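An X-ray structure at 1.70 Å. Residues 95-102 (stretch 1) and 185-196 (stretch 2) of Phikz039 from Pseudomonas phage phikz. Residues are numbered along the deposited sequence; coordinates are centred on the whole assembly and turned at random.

Stretch 1 95-102: GDTNIVVY
Stretch 2, residues 185-196: VLNALVILFNQE

A helix packed on a β-strand illustrates a general rule: the strand offers every second side chain, and the helix meets that row with residues spaced about one turn apart. In this example from Phikz039, residues 97-102 form an extended strand, with phi from -118° to -171° and psi from 127° to 159°. It is preceded by D96 in a compact conformation (-57°/-33°) and by G95 at -92°/178°. The partner helix covers 185-192, with phi/psi near -60°/-45° and i to i+4 hydrogen bonds such as L189 N to V185 O (2.8 Å) and F193 N to L189 O (2.9 Å). The chain then passes through F193 (-93°/4°) and N194 (-77°/-4°) before Q195 leaves helical geometry with positive phi (66°/16°).

Strand and helix run almost antiparallel, at 170°, and their axes approach to 10.1 Å. The register is consistent with this direction: T97 CA lies 6.8 Å from F193 CA, and I99 CA lies 8.3 Å from L186 CA. Together the stretches bury 379 Å².

Strand alternation sorts the side chains. T97, I99 and V101 point toward the helix, whereas N98 and V100 point away. I99, in the m,t rotamer, is the centre of the contact and has the largest covered area. Its CG2 meets L186 CD2 at 3.7 Å, while its CD1 reaches L189 CB at 3.7 Å and F193 CE2 at 4.1 Å, so one branched side chain touches three residues spaced over 186-193. L186 and L189 are both m,t. The CA-to-CB bond of L186 points sideways, but the end of its side chain comes nearer the strand, where CD2 also touches V101 CG2 at 4.1 Å; V101 is t.

At F193 (chi1 m, chi2 -29°) the packing becomes more directional. T97, rotamer p, lies over one ring face, and its CG2 sits 3.8 Å from the F193 ring centroid, 19° off the normal, a CH-pi contact. T97 OG1 approaches F193 CD2 to 3.3 Å, while I99 CD1 lies at the ring edge.

A polar link closes this end. Q195 (m,t, chi3 22°) donates from NE2 to D96 OD2 at 2.9 Å with an N-H...O angle of 157°; D96 is m with chi2 -34°. Facing away from the helix, N98 (m, chi2 -87°) instead ties the start of the strand to the preceding loop residue: G95 N donates to N98 OD1 at 2.8 Å, and N98 ND2 donates to G95 O at 3.0 Å.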

# COMPACT_ATOMS: atom_id res chain seq x y z
N GLY A 95 7.02 -14.07 4.43
CA GLY A 95 7.89 -14.04 5.58
C GLY A 95 7.10 -14.09 6.88
O GLY A 95 5.86 -14.11 6.85
N ASP A 96 7.79 -14.11 8.02
CA ASP A 96 7.11 -14.01 9.31
C ASP A 96 6.28 -12.72 9.38
O ASP A 96 5.22 -12.69 9.99
CB ASP A 96 8.11 -14.06 10.47
CG ASP A 96 8.72 -15.44 10.67
OD1 ASP A 96 8.02 -16.45 10.44
OD2 ASP A 96 9.90 -15.50 11.08
N THR A 97 6.78 -11.68 8.71
CA THR A 97 6.04 -10.44 8.49
C THR A 97 6.15 -10.10 7.02
O THR A 97 7.07 -10.56 6.34
CB THR A 97 6.59 -9.27 9.33
OG1 THR A 97 8.00 -9.15 9.09
CG2 THR A 97 6.34 -9.52 10.81
N ASN A 98 5.21 -9.32 6.51
CA ASN A 98 5.18 -9.03 5.08
C ASN A 98 4.78 -7.59 4.83
O ASN A 98 3.82 -7.09 5.43
CB ASN A 98 4.20 -9.97 4.37
CG ASN A 98 4.58 -11.42 4.54
OD1 ASN A 98 5.36 -11.95 3.76
ND2 ASN A 98 4.08 -12.05 5.62
N ILE A 99 5.51 -6.93 3.94
CA ILE A 99 5.23 -5.54 3.64
C ILE A 99 5.01 -5.47 2.14
O ILE A 99 5.81 -5.98 1.37
CB ILE A 99 6.40 -4.61 4.04
CG1 ILE A 99 6.76 -4.82 5.52
CG2 ILE A 99 6.03 -3.15 3.79
CD1 ILE A 99 7.89 -3.95 6.02
N VAL A 100 3.88 -4.90 1.74
CA VAL A 100 3.53 -4.77 0.33
C VAL A 100 3.41 -3.29 -0.04
O VAL A 100 2.68 -2.54 0.62
CB VAL A 100 2.19 -5.50 0.03
CG1 VAL A 100 1.94 -5.58 -1.48
CG2 VAL A 100 2.20 -6.90 0.62
N VAL A 101 4.09 -2.87 -1.11
CA VAL A 101 4.25 -1.45 -1.44
C VAL A 101 3.76 -1.15 -2.84
O VAL A 101 4.17 -1.82 -3.79
CB VAL A 101 5.74 -1.03 -1.36
CG1 VAL A 101 5.89 0.47 -1.51
CG2 VAL A 101 6.34 -1.50 -0.03
N TYR A 102 2.87 -0.16 -2.97
CA TYR A 102 2.24 0.15 -4.27
C TYR A 102 1.44 1.45 -4.24
O TYR A 102 1.03 1.93 -3.17
CB TYR A 102 1.29 -0.99 -4.69
CG TYR A 102 0.31 -1.39 -3.60
CD1 TYR A 102 0.69 -2.25 -2.58
CD2 TYR A 102 -1.00 -0.89 -3.59
CE1 TYR A 102 -0.19 -2.62 -1.58
CE2 TYR A 102 -1.90 -1.26 -2.59
CZ TYR A 102 -1.48 -2.12 -1.59
OH TYR A 102 -2.35 -2.50 -0.58
N VAL A 185 9.49 4.99 6.81
CA VAL A 185 8.54 4.00 7.32
C VAL A 185 9.04 2.57 7.10
O VAL A 185 9.00 1.75 8.01
CB VAL A 185 7.14 4.19 6.69
CG1 VAL A 185 6.26 2.97 6.94
CG2 VAL A 185 6.47 5.46 7.23
N LEU A 186 9.53 2.28 5.89
CA LEU A 186 10.04 0.95 5.58
C LEU A 186 11.22 0.59 6.48
O LEU A 186 11.30 -0.52 7.03
CB LEU A 186 10.45 0.87 4.10
CG LEU A 186 9.29 0.92 3.11
CD1 LEU A 186 9.80 0.99 1.67
CD2 LEU A 186 8.39 -0.29 3.30
N ASN A 187 12.12 1.55 6.68
CA ASN A 187 13.21 1.33 7.61
C ASN A 187 12.72 1.03 9.02
O ASN A 187 13.23 0.12 9.68
CB ASN A 187 14.14 2.55 7.65
CG ASN A 187 15.32 2.33 8.56
OD1 ASN A 187 15.54 3.09 9.51
ND2 ASN A 187 16.09 1.28 8.29
N ALA A 188 11.73 1.79 9.48
CA ALA A 188 11.23 1.59 10.84
C ALA A 188 10.58 0.22 10.97
O ALA A 188 10.78 -0.50 11.95
CB ALA A 188 10.25 2.68 11.21
N LEU A 189 9.79 -0.15 9.96
CA LEU A 189 9.10 -1.43 9.96
C LEU A 189 10.07 -2.61 9.96
O LEU A 189 9.90 -3.57 10.72
CB LEU A 189 8.14 -1.51 8.76
CG LEU A 189 6.85 -0.68 8.89
CD1 LEU A 189 6.02 -0.78 7.61
CD2 LEU A 189 6.03 -1.13 10.11
N VAL A 190 11.10 -2.53 9.12
CA VAL A 190 12.12 -3.58 9.09
C VAL A 190 12.75 -3.78 10.47
O VAL A 190 12.94 -4.92 10.92
CB VAL A 190 13.19 -3.29 8.02
CG1 VAL A 190 14.38 -4.20 8.20
CG2 VAL A 190 12.59 -3.46 6.62
N ILE A 191 13.08 -2.68 11.15
CA ILE A 191 13.59 -2.76 12.53
C ILE A 191 12.56 -3.41 13.47
O ILE A 191 12.90 -4.33 14.25
CB ILE A 191 13.97 -1.35 13.08
CG1 ILE A 191 15.17 -0.78 12.31
CG2 ILE A 191 14.28 -1.40 14.58
CD1 ILE A 191 15.46 0.68 12.63
N LEU A 192 11.31 -2.94 13.42
CA LEU A 192 10.26 -3.49 14.28
C LEU A 192 10.16 -5.01 14.14
O LEU A 192 10.00 -5.72 15.14
CB LEU A 192 8.89 -2.87 13.96
CG LEU A 192 7.72 -3.43 14.79
CD1 LEU A 192 7.94 -3.15 16.29
CD2 LEU A 192 6.37 -2.86 14.32
N PHE A 193 10.30 -5.49 12.91
CA PHE A 193 10.08 -6.90 12.60
C PHE A 193 11.35 -7.76 12.64
O PHE A 193 11.30 -8.95 12.31
CB PHE A 193 9.47 -7.02 11.19
CG PHE A 193 8.11 -6.38 11.04
CD1 PHE A 193 7.23 -6.27 12.10
CD2 PHE A 193 7.70 -5.91 9.78
CE1 PHE A 193 5.97 -5.70 11.94
CE2 PHE A 193 6.43 -5.33 9.61
CZ PHE A 193 5.57 -5.23 10.69
N ASN A 194 12.48 -7.18 13.03
CA ASN A 194 13.75 -7.90 12.84
C ASN A 194 14.03 -9.02 13.87
O ASN A 194 15.04 -9.74 13.77
CB ASN A 194 14.94 -6.92 12.70
CG ASN A 194 15.37 -6.28 14.02
OD1 ASN A 194 14.98 -6.72 15.11
ND2 ASN A 194 16.19 -5.24 13.93
N GLN A 195 13.12 -9.16 14.84
CA GLN A 195 13.16 -10.25 15.82
C GLN A 195 14.36 -10.19 16.78
O GLN A 195 14.64 -11.17 17.49
CB GLN A 195 13.06 -11.61 15.13
CG GLN A 195 11.75 -11.81 14.35
CD GLN A 195 11.70 -13.14 13.63
OE1 GLN A 195 12.41 -14.09 13.99
NE2 GLN A 195 10.86 -13.22 12.59
N GLU A 196 15.03 -9.03 16.83
CA GLU A 196 16.19 -8.86 17.72
C GLU A 196 15.89 -8.20 19.06
O GLU A 196 16.79 -8.03 19.88
CB GLU A 196 17.28 -8.03 17.03
CG GLU A 196 17.84 -8.65 15.75
CD GLU A 196 18.72 -7.67 14.98
OE1 GLU A 196 18.98 -6.55 15.49
OE2 GLU A 196 19.12 -8.01 13.85